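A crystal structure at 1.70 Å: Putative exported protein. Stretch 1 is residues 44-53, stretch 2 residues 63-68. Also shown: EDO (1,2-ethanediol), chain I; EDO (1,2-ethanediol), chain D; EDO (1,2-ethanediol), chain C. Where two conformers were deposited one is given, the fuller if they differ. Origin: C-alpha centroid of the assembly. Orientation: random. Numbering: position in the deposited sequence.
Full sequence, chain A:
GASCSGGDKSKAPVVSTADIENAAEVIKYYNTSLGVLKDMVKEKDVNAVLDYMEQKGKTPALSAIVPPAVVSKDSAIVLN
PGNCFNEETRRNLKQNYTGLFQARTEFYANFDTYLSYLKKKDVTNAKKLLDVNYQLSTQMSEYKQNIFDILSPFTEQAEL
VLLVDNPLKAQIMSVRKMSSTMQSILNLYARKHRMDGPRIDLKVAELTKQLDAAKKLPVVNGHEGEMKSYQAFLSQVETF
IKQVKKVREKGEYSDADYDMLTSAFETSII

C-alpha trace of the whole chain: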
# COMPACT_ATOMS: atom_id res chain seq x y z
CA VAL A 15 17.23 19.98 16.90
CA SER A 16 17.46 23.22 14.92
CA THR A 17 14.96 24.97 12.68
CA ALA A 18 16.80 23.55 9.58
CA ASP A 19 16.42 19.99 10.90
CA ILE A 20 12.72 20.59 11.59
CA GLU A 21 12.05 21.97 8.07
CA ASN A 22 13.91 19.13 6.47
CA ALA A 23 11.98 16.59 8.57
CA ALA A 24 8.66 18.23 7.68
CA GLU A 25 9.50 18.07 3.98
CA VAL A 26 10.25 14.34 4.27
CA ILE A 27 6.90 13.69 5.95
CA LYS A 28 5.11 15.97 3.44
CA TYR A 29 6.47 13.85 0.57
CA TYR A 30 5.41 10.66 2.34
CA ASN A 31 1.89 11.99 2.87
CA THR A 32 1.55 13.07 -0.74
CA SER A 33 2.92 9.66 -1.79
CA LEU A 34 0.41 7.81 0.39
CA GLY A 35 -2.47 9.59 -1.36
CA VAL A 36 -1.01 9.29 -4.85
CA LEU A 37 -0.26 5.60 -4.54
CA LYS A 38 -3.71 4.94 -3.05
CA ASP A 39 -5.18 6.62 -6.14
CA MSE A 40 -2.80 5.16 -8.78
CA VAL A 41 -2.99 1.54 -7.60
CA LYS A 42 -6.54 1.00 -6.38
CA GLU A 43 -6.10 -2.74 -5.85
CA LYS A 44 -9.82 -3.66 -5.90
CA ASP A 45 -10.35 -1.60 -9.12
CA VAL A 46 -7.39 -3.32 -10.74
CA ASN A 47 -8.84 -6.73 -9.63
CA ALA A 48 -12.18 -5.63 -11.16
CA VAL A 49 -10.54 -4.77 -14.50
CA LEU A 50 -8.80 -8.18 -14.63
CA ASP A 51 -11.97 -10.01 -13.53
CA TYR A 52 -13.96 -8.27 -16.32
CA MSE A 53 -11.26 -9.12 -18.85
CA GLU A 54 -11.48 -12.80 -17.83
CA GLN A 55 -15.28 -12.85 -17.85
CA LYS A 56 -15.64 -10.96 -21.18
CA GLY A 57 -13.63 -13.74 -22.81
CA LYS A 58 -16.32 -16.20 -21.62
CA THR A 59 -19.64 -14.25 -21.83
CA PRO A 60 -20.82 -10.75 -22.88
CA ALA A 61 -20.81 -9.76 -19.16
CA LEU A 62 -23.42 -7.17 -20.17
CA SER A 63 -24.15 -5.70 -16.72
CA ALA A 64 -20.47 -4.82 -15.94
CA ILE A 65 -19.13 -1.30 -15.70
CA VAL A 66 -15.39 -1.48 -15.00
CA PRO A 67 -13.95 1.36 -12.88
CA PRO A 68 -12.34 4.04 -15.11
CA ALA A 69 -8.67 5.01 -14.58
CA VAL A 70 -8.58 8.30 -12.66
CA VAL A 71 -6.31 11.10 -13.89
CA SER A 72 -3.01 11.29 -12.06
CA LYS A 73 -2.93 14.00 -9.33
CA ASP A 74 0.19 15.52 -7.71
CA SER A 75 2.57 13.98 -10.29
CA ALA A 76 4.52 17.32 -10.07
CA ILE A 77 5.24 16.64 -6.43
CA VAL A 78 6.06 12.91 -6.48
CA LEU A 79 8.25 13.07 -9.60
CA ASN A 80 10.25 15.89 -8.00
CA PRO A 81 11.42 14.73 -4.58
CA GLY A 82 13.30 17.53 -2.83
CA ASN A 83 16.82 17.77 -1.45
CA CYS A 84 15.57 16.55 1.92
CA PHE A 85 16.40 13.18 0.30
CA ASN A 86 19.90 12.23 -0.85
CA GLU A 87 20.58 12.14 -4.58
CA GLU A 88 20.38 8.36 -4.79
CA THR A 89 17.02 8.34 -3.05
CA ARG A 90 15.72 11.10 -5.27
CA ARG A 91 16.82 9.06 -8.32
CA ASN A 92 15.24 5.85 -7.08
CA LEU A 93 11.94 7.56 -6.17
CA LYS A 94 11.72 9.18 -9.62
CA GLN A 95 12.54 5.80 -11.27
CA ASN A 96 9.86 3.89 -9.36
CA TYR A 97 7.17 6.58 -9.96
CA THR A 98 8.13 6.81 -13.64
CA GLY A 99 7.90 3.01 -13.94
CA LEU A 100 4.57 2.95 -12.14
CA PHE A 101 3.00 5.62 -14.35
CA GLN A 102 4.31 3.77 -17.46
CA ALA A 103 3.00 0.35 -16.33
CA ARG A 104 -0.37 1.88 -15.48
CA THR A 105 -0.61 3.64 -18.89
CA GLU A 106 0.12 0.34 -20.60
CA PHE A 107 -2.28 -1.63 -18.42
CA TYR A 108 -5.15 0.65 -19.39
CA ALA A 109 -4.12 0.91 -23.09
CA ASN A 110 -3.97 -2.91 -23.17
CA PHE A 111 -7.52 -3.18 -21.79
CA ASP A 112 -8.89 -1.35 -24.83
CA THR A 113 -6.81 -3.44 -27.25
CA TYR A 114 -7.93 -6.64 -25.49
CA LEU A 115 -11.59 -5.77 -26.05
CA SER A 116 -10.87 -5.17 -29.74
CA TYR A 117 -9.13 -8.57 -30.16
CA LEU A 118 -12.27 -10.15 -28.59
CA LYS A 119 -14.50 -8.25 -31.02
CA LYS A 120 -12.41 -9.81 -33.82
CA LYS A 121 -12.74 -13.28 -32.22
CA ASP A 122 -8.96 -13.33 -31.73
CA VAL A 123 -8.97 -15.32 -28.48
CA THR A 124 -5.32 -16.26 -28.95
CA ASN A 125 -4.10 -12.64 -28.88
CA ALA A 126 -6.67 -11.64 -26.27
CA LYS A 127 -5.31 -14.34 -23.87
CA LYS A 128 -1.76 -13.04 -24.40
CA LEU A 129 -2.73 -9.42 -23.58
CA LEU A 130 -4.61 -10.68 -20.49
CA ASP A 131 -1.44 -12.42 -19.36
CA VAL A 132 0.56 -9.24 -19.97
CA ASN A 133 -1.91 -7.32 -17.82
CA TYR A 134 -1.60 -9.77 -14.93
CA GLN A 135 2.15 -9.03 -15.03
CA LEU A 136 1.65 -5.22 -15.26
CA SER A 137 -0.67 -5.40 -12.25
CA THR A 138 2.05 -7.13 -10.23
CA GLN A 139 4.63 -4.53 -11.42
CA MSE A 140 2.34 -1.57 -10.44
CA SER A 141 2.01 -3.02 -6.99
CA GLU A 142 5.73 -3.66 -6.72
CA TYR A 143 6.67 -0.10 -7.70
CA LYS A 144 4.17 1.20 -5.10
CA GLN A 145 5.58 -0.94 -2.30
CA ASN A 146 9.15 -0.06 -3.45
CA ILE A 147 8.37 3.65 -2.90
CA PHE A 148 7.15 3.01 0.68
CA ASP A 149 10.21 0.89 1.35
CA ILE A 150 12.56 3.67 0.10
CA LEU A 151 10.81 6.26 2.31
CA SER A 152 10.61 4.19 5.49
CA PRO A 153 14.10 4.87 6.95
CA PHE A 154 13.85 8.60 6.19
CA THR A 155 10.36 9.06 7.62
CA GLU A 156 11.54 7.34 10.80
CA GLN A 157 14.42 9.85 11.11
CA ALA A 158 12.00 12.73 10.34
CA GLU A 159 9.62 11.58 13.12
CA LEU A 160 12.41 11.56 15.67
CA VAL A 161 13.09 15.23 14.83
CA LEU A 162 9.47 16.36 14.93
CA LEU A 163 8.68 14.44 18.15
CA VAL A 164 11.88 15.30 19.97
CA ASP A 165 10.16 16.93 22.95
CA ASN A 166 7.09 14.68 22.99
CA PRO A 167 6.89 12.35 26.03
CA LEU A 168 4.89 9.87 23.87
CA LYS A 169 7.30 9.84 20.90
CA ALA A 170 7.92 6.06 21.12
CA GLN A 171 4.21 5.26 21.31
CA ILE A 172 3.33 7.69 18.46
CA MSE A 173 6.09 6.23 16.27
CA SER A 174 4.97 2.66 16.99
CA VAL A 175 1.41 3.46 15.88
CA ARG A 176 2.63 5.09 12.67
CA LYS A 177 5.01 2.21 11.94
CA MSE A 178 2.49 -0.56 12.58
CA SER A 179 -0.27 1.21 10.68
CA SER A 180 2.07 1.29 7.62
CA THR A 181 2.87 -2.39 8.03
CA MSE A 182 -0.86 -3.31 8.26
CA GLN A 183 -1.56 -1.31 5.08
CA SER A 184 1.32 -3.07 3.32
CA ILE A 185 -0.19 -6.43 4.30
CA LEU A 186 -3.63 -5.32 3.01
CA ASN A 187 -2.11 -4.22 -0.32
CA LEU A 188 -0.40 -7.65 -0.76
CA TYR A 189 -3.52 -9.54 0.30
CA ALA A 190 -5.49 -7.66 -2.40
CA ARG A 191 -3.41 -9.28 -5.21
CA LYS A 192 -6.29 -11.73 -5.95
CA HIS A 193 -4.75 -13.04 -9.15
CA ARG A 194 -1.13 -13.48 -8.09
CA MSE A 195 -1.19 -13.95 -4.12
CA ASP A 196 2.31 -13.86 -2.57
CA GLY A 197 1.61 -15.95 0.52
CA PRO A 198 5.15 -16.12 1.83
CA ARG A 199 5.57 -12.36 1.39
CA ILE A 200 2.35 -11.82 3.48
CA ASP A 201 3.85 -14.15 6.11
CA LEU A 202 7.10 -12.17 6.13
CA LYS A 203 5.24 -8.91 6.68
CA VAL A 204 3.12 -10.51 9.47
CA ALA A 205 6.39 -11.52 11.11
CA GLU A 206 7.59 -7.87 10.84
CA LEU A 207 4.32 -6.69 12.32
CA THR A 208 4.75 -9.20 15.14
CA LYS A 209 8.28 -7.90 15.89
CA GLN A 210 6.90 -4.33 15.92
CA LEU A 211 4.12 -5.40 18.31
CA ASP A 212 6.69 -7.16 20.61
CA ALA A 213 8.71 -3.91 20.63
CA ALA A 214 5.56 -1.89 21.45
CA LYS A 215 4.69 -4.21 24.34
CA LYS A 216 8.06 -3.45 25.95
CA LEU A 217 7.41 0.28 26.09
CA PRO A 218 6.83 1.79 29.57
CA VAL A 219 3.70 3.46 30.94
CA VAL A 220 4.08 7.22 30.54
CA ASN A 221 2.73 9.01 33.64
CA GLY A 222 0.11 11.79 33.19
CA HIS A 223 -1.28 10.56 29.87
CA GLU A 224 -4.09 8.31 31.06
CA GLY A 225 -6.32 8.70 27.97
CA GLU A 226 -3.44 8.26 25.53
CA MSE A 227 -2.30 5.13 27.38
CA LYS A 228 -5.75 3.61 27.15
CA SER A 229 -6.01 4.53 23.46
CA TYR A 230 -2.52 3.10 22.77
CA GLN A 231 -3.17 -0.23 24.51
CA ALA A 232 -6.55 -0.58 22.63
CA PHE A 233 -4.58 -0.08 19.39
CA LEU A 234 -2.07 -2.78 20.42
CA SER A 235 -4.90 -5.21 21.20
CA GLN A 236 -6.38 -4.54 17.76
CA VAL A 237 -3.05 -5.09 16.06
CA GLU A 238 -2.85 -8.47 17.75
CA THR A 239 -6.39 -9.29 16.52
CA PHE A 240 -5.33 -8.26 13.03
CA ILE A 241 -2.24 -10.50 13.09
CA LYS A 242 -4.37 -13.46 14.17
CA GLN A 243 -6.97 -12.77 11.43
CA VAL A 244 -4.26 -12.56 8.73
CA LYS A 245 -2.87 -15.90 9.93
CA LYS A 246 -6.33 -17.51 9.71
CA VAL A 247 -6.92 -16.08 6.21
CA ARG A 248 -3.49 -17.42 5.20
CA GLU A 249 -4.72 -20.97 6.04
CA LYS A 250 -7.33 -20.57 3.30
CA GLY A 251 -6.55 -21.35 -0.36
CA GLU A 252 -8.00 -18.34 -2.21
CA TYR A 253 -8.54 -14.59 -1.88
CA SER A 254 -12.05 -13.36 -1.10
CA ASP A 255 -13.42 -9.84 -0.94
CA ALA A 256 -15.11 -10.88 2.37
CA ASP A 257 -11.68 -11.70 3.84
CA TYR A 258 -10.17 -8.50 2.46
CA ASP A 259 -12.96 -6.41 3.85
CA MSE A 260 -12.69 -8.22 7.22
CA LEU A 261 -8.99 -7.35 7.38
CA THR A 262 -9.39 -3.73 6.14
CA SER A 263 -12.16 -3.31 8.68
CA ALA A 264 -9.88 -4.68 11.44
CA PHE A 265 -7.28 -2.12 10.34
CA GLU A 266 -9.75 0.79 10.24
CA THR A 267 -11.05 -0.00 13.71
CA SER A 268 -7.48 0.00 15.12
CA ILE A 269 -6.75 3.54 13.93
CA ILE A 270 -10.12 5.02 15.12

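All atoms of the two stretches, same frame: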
# COMPACT_ATOMS: atom_id res chain seq x y z
N LYS A 44 -8.52 -3.06 -5.53
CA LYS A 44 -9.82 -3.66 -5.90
C LYS A 44 -10.31 -3.28 -7.32
O LYS A 44 -10.95 -4.12 -7.99
CB LYS A 44 -10.87 -3.41 -4.80
CG LYS A 44 -10.78 -4.48 -3.67
CD LYS A 44 -11.70 -4.15 -2.48
CE LYS A 44 -13.02 -4.85 -2.51
NZ LYS A 44 -13.77 -4.51 -1.26
N ASP A 45 -10.02 -2.05 -7.77
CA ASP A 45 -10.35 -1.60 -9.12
C ASP A 45 -9.52 -2.36 -10.14
O ASP A 45 -10.04 -2.82 -11.17
CB ASP A 45 -10.14 -0.10 -9.31
CG ASP A 45 -11.19 0.75 -8.57
OD1 ASP A 45 -12.05 0.17 -7.90
OD2 ASP A 45 -11.14 2.00 -8.67
N VAL A 46 -8.22 -2.53 -9.85
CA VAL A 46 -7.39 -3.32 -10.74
C VAL A 46 -7.89 -4.78 -10.84
O VAL A 46 -7.98 -5.32 -11.95
CB VAL A 46 -5.91 -3.25 -10.32
CG1 VAL A 46 -5.04 -4.17 -11.20
CG2 VAL A 46 -5.41 -1.77 -10.36
N ASN A 47 -8.21 -5.39 -9.70
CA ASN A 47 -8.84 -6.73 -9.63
C ASN A 47 -10.12 -6.82 -10.50
O ASN A 47 -10.34 -7.83 -11.22
CB ASN A 47 -9.24 -7.07 -8.19
CG ASN A 47 -8.05 -7.37 -7.27
OD1 ASN A 47 -6.93 -7.49 -7.73
ND2 ASN A 47 -8.32 -7.49 -5.96
N ALA A 48 -10.94 -5.77 -10.39
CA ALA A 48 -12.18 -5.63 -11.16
C ALA A 48 -11.94 -5.56 -12.67
O ALA A 48 -12.72 -6.17 -13.45
CB ALA A 48 -12.98 -4.39 -10.68
N VAL A 49 -10.90 -4.84 -13.09
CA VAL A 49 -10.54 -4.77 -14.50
C VAL A 49 -10.14 -6.17 -14.99
O VAL A 49 -10.62 -6.63 -16.02
CB VAL A 49 -9.45 -3.69 -14.79
CG1 VAL A 49 -8.92 -3.80 -16.18
CG2 VAL A 49 -10.00 -2.26 -14.50
N LEU A 50 -9.27 -6.85 -14.24
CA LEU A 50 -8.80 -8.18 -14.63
C LEU A 50 -9.94 -9.21 -14.62
O LEU A 50 -10.03 -10.08 -15.50
CB LEU A 50 -7.67 -8.64 -13.72
CG LEU A 50 -6.33 -7.88 -13.83
CD1 LEU A 50 -5.46 -8.31 -12.62
CD2 LEU A 50 -5.60 -8.16 -15.18
N ASP A 51 -10.81 -9.11 -13.63
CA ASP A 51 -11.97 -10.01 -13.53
C ASP A 51 -12.89 -9.84 -14.76
O ASP A 51 -13.36 -10.83 -15.32
CB ASP A 51 -12.76 -9.72 -12.27
CG ASP A 51 -12.13 -10.32 -11.01
OD1 ASP A 51 -11.31 -11.22 -11.11
OD2 ASP A 51 -12.54 -9.89 -9.91
N TYR A 52 -13.18 -8.60 -15.11
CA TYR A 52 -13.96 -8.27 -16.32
C TYR A 52 -13.29 -8.78 -17.58
O TYR A 52 -13.93 -9.39 -18.44
CB TYR A 52 -14.22 -6.77 -16.44
CG TYR A 52 -15.06 -6.39 -17.69
CD1 TYR A 52 -16.42 -6.70 -17.77
CD2 TYR A 52 -14.46 -5.85 -18.81
CE1 TYR A 52 -17.15 -6.41 -18.90
CE2 TYR A 52 -15.18 -5.54 -19.93
CZ TYR A 52 -16.52 -5.84 -20.00
OH TYR A 52 -17.25 -5.50 -21.12
N MSE A 53 -11.99 -8.53 -17.73
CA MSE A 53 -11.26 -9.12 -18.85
C MSE A 53 -11.48 -10.62 -18.95
O MSE A 53 -11.83 -11.12 -20.03
CB MSE A 53 -9.75 -8.76 -18.80
CG MSE A 53 -9.48 -7.32 -19.07
SE MSE A 53 -7.67 -6.78 -18.76
CE MSE A 53 -6.84 -7.57 -20.33
N SER A 63 -23.85 -6.60 -17.83
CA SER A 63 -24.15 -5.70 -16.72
C SER A 63 -22.93 -4.92 -16.20
O SER A 63 -23.09 -3.95 -15.48
CB SER A 63 -24.76 -6.49 -15.57
OG SER A 63 -23.80 -7.23 -14.87
N ALA A 64 -21.71 -5.38 -16.52
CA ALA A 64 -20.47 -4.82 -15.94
C ALA A 64 -20.20 -3.40 -16.38
O ALA A 64 -20.35 -3.09 -17.57
CB ALA A 64 -19.27 -5.68 -16.36
N ILE A 65 -19.76 -2.58 -15.42
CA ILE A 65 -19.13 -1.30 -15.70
C ILE A 65 -17.79 -1.34 -14.97
O ILE A 65 -17.75 -1.39 -13.76
CB ILE A 65 -19.99 -0.09 -15.23
CG1 ILE A 65 -21.39 -0.12 -15.89
CG2 ILE A 65 -19.25 1.27 -15.52
CD1 ILE A 65 -22.29 1.08 -15.48
N VAL A 66 -16.69 -1.42 -15.69
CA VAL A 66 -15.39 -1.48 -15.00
C VAL A 66 -15.02 -0.07 -14.56
O VAL A 66 -15.34 0.90 -15.27
CB VAL A 66 -14.24 -2.07 -15.84
CG1 VAL A 66 -14.38 -3.57 -15.93
CG2 VAL A 66 -14.20 -1.41 -17.22
N PRO A 67 -14.37 0.04 -13.39
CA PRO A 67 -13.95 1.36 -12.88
C PRO A 67 -12.97 2.02 -13.86
O PRO A 67 -12.04 1.39 -14.35
CB PRO A 67 -13.28 1.05 -11.54
CG PRO A 67 -13.07 -0.39 -11.49
CD PRO A 67 -14.00 -1.05 -12.47
N PRO A 68 -13.22 3.29 -14.20
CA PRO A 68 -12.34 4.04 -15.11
C PRO A 68 -11.01 4.42 -14.41
O PRO A 68 -10.94 4.49 -13.18
CB PRO A 68 -13.16 5.29 -15.38
CG PRO A 68 -13.94 5.49 -14.12
CD PRO A 68 -14.32 4.12 -13.66
C1 EDO I . -17.52 -0.40 -18.98
O1 EDO I . -17.00 -1.62 -18.47
C2 EDO I . -18.46 -0.74 -20.13
O2 EDO I . -19.16 -1.96 -19.81
C1 EDO D . -16.58 2.23 -10.39
O1 EDO D . -16.21 1.06 -9.64
C2 EDO D . -17.44 1.84 -11.60
O2 EDO D . -17.68 0.41 -11.66
C1 EDO C . -3.90 -5.18 -7.84
O1 EDO C . -4.31 -6.22 -6.93
C2 EDO C . -2.38 -5.20 -8.03
O2 EDO C . -1.95 -4.14 -8.90
O HOH W 1 -9.70 2.80 -10.79

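An extended segment can pack across a helix without a single direct hydrogen bond to it when its inward side chains meet a largely apolar stripe. Residues 44-53 of this putative exported protein illustrate the principle. Their backbone amides are spent within the helix, as in Tyr52 N to Ala48 O at 3.0 Å, so the stripe formed by Asp45, Ala48, Val49 and Tyr52 meets its neighbor mainly through side chains.

The partner, residues 63-68, has no regular helix or strand. From Ala64 to Val66 its CA-to-CB bonds nevertheless alternate: those of Ala64 and Val66 point toward the helix, that of Ile65 away. Pro67 also points toward it, before Pro68 turns away. The register runs in reverse order, Val49 nearest Val66 and Asp45 nearest Pro67, as the loop crosses the helix obliquely.

Tyr52 adopts the t rotamer (chi1 -179°), and with chi2 at 71° its ring extends past Ala64, whose CB lies 3.3 Å from Tyr52 CD1. Val66, in the conformer given, has chi1 -76° (m) and places CG1 3.2 Å from Tyr52 CB, a tight apolar contact. Val49, t at 170° as is usual for a helical valine, brings CG2 to 4.5 Å from Val66 CB; like Tyr52 and Asp45, it leaves empty the p position, which crowds the preceding turn's carbonyls. Ala48 CB packs against the proline ring, 3.9 Å from Pro67 CD.

Asp45 (chi1 -71°, m) sets its carboxylate carbon CG 3.6 Å from Pro67 CB, while OD2 accepts a hydrogen bond from a water at 2.7 Å. That water also donates to Pro68 O at 3.2 Å, bridging the stretches. The loop's remaining backbone polarity is partly met by ethanediol, probably from the crystallisation liquor: Val66 N donates to O1 of the chain I molecule at 2.8 Å, and its O2 donates to Ala64 O at 2.8 Å.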